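Local coordinates for hypothetical sugar ABC-transporter sugar binding protein (Arthrobacter globiformis, PDB 7BVT) that probably serves as the extracellular solute-binding component of an ABC transporter, capturing cyclic alpha-maltosyl-1,6-maltose for uptake into the cell, at residues A[197-210]-A[224-236]. Residues are numbered along the deposited sequence; the frame is centred on the assembly and turned at random.
Sequences LTWNFQVNLWQAGG and TPEGAEALQYWVD. With GLC (alpha-D-glucopyranose), chain B; GLC (alpha-D-glucopyranose), chain C.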
loop_
_atom_site.group_PDB
_atom_site.type_symbol
_atom_site.label_atom_id
_atom_site.label_comp_id
_atom_site.label_asym_id
_atom_site.label_seq_id
_atom_site.Cartn_x
_atom_site.Cartn_y
_atom_site.Cartn_z
ATOM N N LEU A 197 -0.905 -12.237 1.018
ATOM C CA LEU A 197 -1.767 -12.894 0.010
ATOM C C LEU A 197 -2.872 -11.922 -0.385
ATOM O O LEU A 197 -3.034 -11.636 -1.577
ATOM C CB LEU A 197 -2.318 -14.207 0.587
ATOM C CG LEU A 197 -3.086 -15.114 -0.360
ATOM C CD1 LEU A 197 -3.233 -16.533 0.221
ATOM C CD2 LEU A 197 -4.464 -14.578 -0.662
ATOM N N THR A 198 -3.640 -11.426 0.585
ATOM C CA THR A 198 -4.843 -10.633 0.302
ATOM C C THR A 198 -4.488 -9.417 -0.547
ATOM O O THR A 198 -5.175 -9.168 -1.533
ATOM C CB THR A 198 -5.548 -10.225 1.593
ATOM O OG1 THR A 198 -5.916 -11.434 2.239
ATOM C CG2 THR A 198 -6.715 -9.309 1.345
ATOM N N TRP A 199 -3.482 -8.645 -0.178
ATOM C CA TRP A 199 -3.272 -7.327 -0.817
ATOM C C TRP A 199 -2.601 -7.517 -2.184
ATOM O O TRP A 199 -2.843 -6.696 -3.066
ATOM C CB TRP A 199 -2.572 -6.380 0.140
ATOM C CG TRP A 199 -1.146 -6.011 -0.090
ATOM C CD1 TRP A 199 -0.063 -6.836 -0.130
ATOM C CD2 TRP A 199 -0.631 -4.679 -0.230
ATOM N NE1 TRP A 199 1.079 -6.103 -0.340
ATOM C CE2 TRP A 199 0.766 -4.782 -0.390
ATOM C CE3 TRP A 199 -1.214 -3.416 -0.249
ATOM C CZ2 TRP A 199 1.578 -3.650 -0.511
ATOM C CZ3 TRP A 199 -0.414 -2.304 -0.384
ATOM C CH2 TRP A 199 0.949 -2.431 -0.581
ATOM N N ASN A 200 -1.878 -8.613 -2.388
ATOM C CA ASN A 200 -1.397 -8.958 -3.749
ATOM C C ASN A 200 -2.557 -9.416 -4.625
ATOM O O ASN A 200 -2.610 -9.027 -5.818
ATOM C CB ASN A 200 -0.285 -10.000 -3.651
ATOM C CG ASN A 200 1.069 -9.399 -3.347
ATOM O OD1 ASN A 200 1.606 -9.567 -2.234
ATOM N ND2 ASN A 200 1.579 -8.658 -4.292
ATOM N N PHE A 201 -3.458 -10.230 -4.083
ATOM C CA PHE A 201 -4.623 -10.708 -4.831
ATOM C C PHE A 201 -5.556 -9.554 -5.191
ATOM O O PHE A 201 -6.101 -9.532 -6.298
ATOM C CB PHE A 201 -5.376 -11.762 -4.016
ATOM C CG PHE A 201 -6.527 -12.331 -4.781
ATOM C CD1 PHE A 201 -6.341 -13.307 -5.753
ATOM C CD2 PHE A 201 -7.797 -11.842 -4.590
ATOM C CE1 PHE A 201 -7.409 -13.759 -6.511
ATOM C CE2 PHE A 201 -8.858 -12.322 -5.306
ATOM C CZ PHE A 201 -8.676 -13.279 -6.271
ATOM N N GLN A 202 -5.771 -8.606 -4.274
ATOM C CA GLN A 202 -6.729 -7.521 -4.542
ATOM C C GLN A 202 -6.336 -6.805 -5.842
ATOM O O GLN A 202 -7.182 -6.317 -6.530
ATOM C CB GLN A 202 -6.746 -6.532 -3.383
ATOM C CG GLN A 202 -7.585 -7.019 -2.220
ATOM C CD GLN A 202 -7.221 -6.378 -0.879
ATOM O OE1 GLN A 202 -6.174 -5.769 -0.714
ATOM N NE2 GLN A 202 -8.115 -6.559 0.110
ATOM N N VAL A 203 -5.047 -6.662 -6.107
ATOM C CA VAL A 203 -4.586 -5.979 -7.348
ATOM C C VAL A 203 -5.275 -6.637 -8.534
ATOM O O VAL A 203 -5.848 -5.956 -9.352
ATOM C CB VAL A 203 -3.067 -6.112 -7.495
ATOM C CG1 VAL A 203 -2.601 -5.639 -8.860
ATOM C CG2 VAL A 203 -2.354 -5.382 -6.381
ATOM N N ASN A 204 -5.188 -7.955 -8.617
ATOM C CA ASN A 204 -5.690 -8.693 -9.795
ATOM C C ASN A 204 -7.221 -8.764 -9.771
ATOM O O ASN A 204 -7.847 -8.654 -10.863
ATOM C CB ASN A 204 -5.093 -10.096 -9.787
ATOM C CG ASN A 204 -3.588 -10.107 -9.976
ATOM O OD1 ASN A 204 -2.900 -10.909 -9.350
ATOM N ND2 ASN A 204 -3.044 -9.188 -10.772
ATOM N N LEU A 205 -7.847 -8.788 -8.585
ATOM C CA LEU A 205 -9.313 -8.715 -8.455
ATOM C C LEU A 205 -9.777 -7.375 -9.071
ATOM O O LEU A 205 -10.698 -7.332 -9.885
ATOM C CB LEU A 205 -9.668 -8.850 -6.973
ATOM C CG LEU A 205 -11.132 -8.576 -6.631
ATOM C CD1 LEU A 205 -12.045 -9.680 -7.164
ATOM C CD2 LEU A 205 -11.275 -8.427 -5.134
ATOM N N TRP A 206 -9.170 -6.261 -8.700
ATOM C CA TRP A 206 -9.545 -4.938 -9.247
ATOM C C TRP A 206 -9.250 -4.817 -10.748
ATOM O O TRP A 206 -10.118 -4.255 -11.483
ATOM C CB TRP A 206 -8.842 -3.849 -8.470
ATOM C CG TRP A 206 -9.344 -3.654 -7.083
ATOM C CD1 TRP A 206 -10.628 -3.713 -6.625
ATOM C CD2 TRP A 206 -8.517 -3.364 -5.949
ATOM N NE1 TRP A 206 -10.661 -3.475 -5.262
ATOM C CE2 TRP A 206 -9.369 -3.287 -4.817
ATOM C CE3 TRP A 206 -7.130 -3.236 -5.773
ATOM C CZ2 TRP A 206 -8.881 -3.012 -3.554
ATOM C CZ3 TRP A 206 -6.664 -2.923 -4.517
ATOM C CH2 TRP A 206 -7.523 -2.822 -3.431
ATOM N N GLN A 207 -8.144 -5.382 -11.226
ATOM C CA GLN A 207 -7.822 -5.319 -12.657
ATOM C C GLN A 207 -8.888 -6.075 -13.456
ATOM O O GLN A 207 -9.174 -5.661 -14.565
ATOM C CB GLN A 207 -6.478 -6.001 -12.920
ATOM C CG GLN A 207 -5.305 -5.217 -12.367
ATOM C CD GLN A 207 -4.031 -5.989 -12.543
ATOM O OE1 GLN A 207 -4.063 -7.224 -12.539
ATOM N NE2 GLN A 207 -2.907 -5.297 -12.775
ATOM N N ALA A 208 -9.477 -7.142 -12.916
ATOM C CA ALA A 208 -10.538 -7.923 -13.594
ATOM C C ALA A 208 -11.891 -7.178 -13.537
ATOM O O ALA A 208 -12.867 -7.656 -14.158
ATOM C CB ALA A 208 -10.647 -9.291 -12.985
ATOM N N GLY A 209 -11.978 -6.044 -12.841
ATOM C CA GLY A 209 -13.241 -5.287 -12.729
ATOM C C GLY A 209 -14.011 -5.692 -11.501
ATOM O O GLY A 209 -15.180 -5.312 -11.385
ATOM N N GLY A 210 -13.358 -6.428 -10.592
ATOM C CA GLY A 210 -13.979 -6.970 -9.368
ATOM C C GLY A 210 -13.956 -5.984 -8.220
ATOM O O GLY A 210 -13.326 -4.930 -8.331
ATOM N N THR A 224 -17.690 -13.531 -7.751
ATOM C CA THR A 224 -18.211 -13.003 -9.007
ATOM C C THR A 224 -17.392 -13.603 -10.137
ATOM O O THR A 224 -16.354 -14.185 -9.894
ATOM C CB THR A 224 -18.077 -11.488 -9.050
ATOM O OG1 THR A 224 -16.679 -11.188 -8.904
ATOM C CG2 THR A 224 -18.890 -10.823 -7.960
ATOM N N PRO A 225 -17.826 -13.443 -11.394
ATOM C CA PRO A 225 -16.991 -13.896 -12.509
ATOM C C PRO A 225 -15.624 -13.210 -12.464
ATOM O O PRO A 225 -14.660 -13.826 -12.868
ATOM C CB PRO A 225 -17.821 -13.468 -13.715
ATOM C CG PRO A 225 -19.258 -13.560 -13.201
ATOM C CD PRO A 225 -19.184 -13.027 -11.798
ATOM N N GLU A 226 -15.593 -11.956 -11.986
ATOM C CA GLU A 226 -14.343 -11.155 -11.974
ATOM C C GLU A 226 -13.431 -11.784 -10.943
ATOM O O GLU A 226 -12.208 -11.937 -11.184
ATOM C CB GLU A 226 -14.614 -9.688 -11.671
ATOM C CG GLU A 226 -15.371 -8.995 -12.765
ATOM C CD GLU A 226 -16.874 -9.277 -12.841
ATOM O OE1 GLU A 226 -17.463 -9.860 -11.901
ATOM O OE2 GLU A 226 -17.444 -8.889 -13.866
ATOM N N GLY A 227 -13.961 -12.053 -9.748
ATOM C CA GLY A 227 -13.187 -12.761 -8.714
ATOM C C GLY A 227 -12.641 -14.085 -9.198
ATOM O O GLY A 227 -11.516 -14.441 -8.866
ATOM N N ALA A 228 -13.470 -14.894 -9.881
ATOM C CA ALA A 228 -13.020 -16.208 -10.391
ATOM C C ALA A 228 -11.958 -16.005 -11.482
ATOM O O ALA A 228 -11.002 -16.773 -11.485
ATOM C CB ALA A 228 -14.199 -16.978 -10.959
ATOM N N GLU A 229 -12.063 -14.960 -12.276
ATOM C CA GLU A 229 -11.029 -14.669 -13.318
ATOM C C GLU A 229 -9.685 -14.430 -12.600
ATOM O O GLU A 229 -8.646 -14.987 -12.994
ATOM C CB GLU A 229 -11.415 -13.433 -14.127
ATOM C CG GLU A 229 -10.519 -13.231 -15.318
ATOM C CD GLU A 229 -10.798 -11.987 -16.137
ATOM O OE1 GLU A 229 -11.895 -11.432 -16.004
ATOM O OE2 GLU A 229 -9.864 -11.602 -16.933
ATOM N N ALA A 230 -9.689 -13.637 -11.536
ATOM C CA ALA A 230 -8.443 -13.309 -10.817
ATOM C C ALA A 230 -7.915 -14.561 -10.125
ATOM O O ALA A 230 -6.703 -14.813 -10.146
ATOM C CB ALA A 230 -8.655 -12.154 -9.838
ATOM N N LEU A 231 -8.764 -15.316 -9.420
ATOM C CA LEU A 231 -8.262 -16.538 -8.723
ATOM C C LEU A 231 -7.845 -17.625 -9.738
ATOM O O LEU A 231 -6.863 -18.345 -9.476
ATOM C CB LEU A 231 -9.319 -17.044 -7.725
ATOM C CG LEU A 231 -8.840 -18.234 -6.877
ATOM C CD1 LEU A 231 -7.546 -17.954 -6.153
ATOM C CD2 LEU A 231 -9.931 -18.685 -5.893
ATOM N N GLN A 232 -8.523 -17.739 -10.869
ATOM C CA GLN A 232 -8.151 -18.735 -11.916
ATOM C C GLN A 232 -6.780 -18.373 -12.473
ATOM O O GLN A 232 -5.983 -19.286 -12.778
ATOM C CB GLN A 232 -9.182 -18.738 -13.032
ATOM C CG GLN A 232 -8.989 -19.914 -13.993
ATOM C CD GLN A 232 -9.255 -21.227 -13.290
ATOM O OE1 GLN A 232 -10.382 -21.470 -12.793
ATOM N NE2 GLN A 232 -8.243 -22.085 -13.220
ATOM N N TYR A 233 -6.467 -17.082 -12.520
ATOM C CA TYR A 233 -5.120 -16.625 -12.964
ATOM C C TYR A 233 -4.045 -17.170 -12.020
ATOM O O TYR A 233 -3.028 -17.730 -12.483
ATOM C CB TYR A 233 -5.092 -15.105 -13.048
ATOM C CG TYR A 233 -3.815 -14.361 -13.344
ATOM C CD1 TYR A 233 -3.004 -14.665 -14.415
ATOM C CD2 TYR A 233 -3.557 -13.196 -12.652
ATOM C CE1 TYR A 233 -1.908 -13.888 -14.735
ATOM C CE2 TYR A 233 -2.476 -12.383 -12.964
ATOM C CZ TYR A 233 -1.665 -12.727 -14.029
ATOM O OH TYR A 233 -0.632 -11.906 -14.375
ATOM N N TRP A 234 -4.210 -16.916 -10.720
ATOM C CA TRP A 234 -3.299 -17.477 -9.711
ATOM C C TRP A 234 -3.221 -18.999 -9.885
ATOM O O TRP A 234 -2.120 -19.538 -9.873
ATOM C CB TRP A 234 -3.689 -17.094 -8.271
ATOM C CG TRP A 234 -3.379 -15.661 -7.933
ATOM C CD1 TRP A 234 -3.663 -14.536 -8.679
ATOM C CD2 TRP A 234 -2.810 -15.179 -6.722
ATOM N NE1 TRP A 234 -3.236 -13.409 -8.029
ATOM C CE2 TRP A 234 -2.681 -13.777 -6.842
ATOM C CE3 TRP A 234 -2.310 -15.798 -5.583
ATOM C CZ2 TRP A 234 -2.165 -12.999 -5.818
ATOM C CZ3 TRP A 234 -1.781 -15.033 -4.570
ATOM C CH2 TRP A 234 -1.672 -13.642 -4.702
ATOM N N VAL A 235 -4.359 -19.671 -9.961
ATOM C CA VAL A 235 -4.333 -21.164 -9.930
ATOM C C VAL A 235 -3.674 -21.683 -11.215
ATOM O O VAL A 235 -2.885 -22.656 -11.150
ATOM C CB VAL A 235 -5.738 -21.736 -9.717
ATOM C CG1 VAL A 235 -5.776 -23.237 -9.957
ATOM C CG2 VAL A 235 -6.229 -21.395 -8.323
ATOM N N ASP A 236 -3.890 -20.979 -12.320
ATOM C CA ASP A 236 -3.277 -21.370 -13.612
ATOM C C ASP A 236 -1.771 -21.208 -13.541
ATOM O O ASP A 236 -1.056 -22.069 -14.071
ATOM C CB ASP A 236 -3.800 -20.589 -14.808
ATOM C CG ASP A 236 -5.211 -20.952 -15.208
ATOM O OD1 ASP A 236 -5.731 -21.929 -14.686
ATOM O OD2 ASP A 236 -5.781 -20.213 -16.025
HETATM C C1 GLC B . 2.214 -7.554 3.126
HETATM C C2 GLC B . 2.863 -8.620 4.026
HETATM C C3 GLC B . 4.354 -8.299 4.130
HETATM C C4 GLC B . 5.019 -8.268 2.741
HETATM C C5 GLC B . 4.207 -7.439 1.707
HETATM C C6 GLC B . 4.502 -7.901 0.300
HETATM O O2 GLC B . 2.249 -8.585 5.329
HETATM O O3 GLC B . 5.016 -9.263 4.970
HETATM O O4 GLC B . 6.337 -7.720 2.906
HETATM O O5 GLC B . 2.766 -7.664 1.818
HETATM O O6 GLC B . 4.041 -6.873 -0.575
HETATM C C1 GLC C . 3.382 -2.078 3.040
HETATM C C2 GLC C . 2.287 -1.057 3.060
HETATM C C3 GLC C . 1.167 -1.502 3.966
HETATM C C4 GLC C . 0.715 -2.900 3.513
HETATM C C5 GLC C . 1.883 -3.870 3.621
HETATM C C6 GLC C . 1.470 -5.273 3.140
HETATM O O2 GLC C . 2.873 0.197 3.364
HETATM O O3 GLC C . 0.109 -0.529 3.917
HETATM O O4 GLC C . -0.322 -3.407 4.331
HETATM O O5 GLC C . 2.900 -3.423 2.759
HETATM O O6 GLC C . 2.382 -6.213 3.700
HETATM O O HOH W 1 -12.891 -8.826 -16.629
#
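Phe201 and Trp234 interlock as mutual knobs between helix 195-207 and helix 225-239; the axes of segments 197-207 and 225-236 come within 8.2 Å, their N-to-C directions 129° apart. Their rings form a T-shaped stack, planes at 68°: the CD1 edge of Phe201 meets one face of Trp234 off-centre, 3.8 Å from CE2. With CG anti to the backbone N (chi1 -177°), the Phe201 ring enters the pocket between Gly227, Ala230, Leu231 and Trp234, setting CZ 3.7 Å from Ala230 CB and CE1 against the backbone of Leu231. The six-membered end of the indole lies along the first helix, CZ2 3.5 Å from Phe201 CA, and continues toward Leu197. Small residues bring the backbones close farther along: Ala230 CB packs on the backbone at Asn204 and Leu205, while Leu205 CD1 touches Gly227 CA at 3.6 Å.

One direct hydrogen bond joins the helices: Trp234 NE1 donates, fairly straight, to an in-plane lone pair of Asn204 OD1 (2.8 Å). Asn204 ND2 in turn donates to Gln207 OE1, also bonded by Trp165, so both ends of the amide are held and its rotation is fixed. Replacing Trp234 by an alanine is likely to leave Asn204 OD1 without this donor and the edge of Phe201 without its aromatic face.

Where the first helix ends in a Schellman motif at Gly209, a water lies within hydrogen-bonding reach of both Ala208 O and Glu229 OE1; Thr224 OG1 N-caps the second helix through Gly227 N.

On the same first helix, the chain C glucose lies over one face of the Trp199 ring, its C6 toward the rim, and NE1 donates to O6 of the chain B glucose, the aromatic platform typical of sugar-binding clefts in this solute-binding protein family.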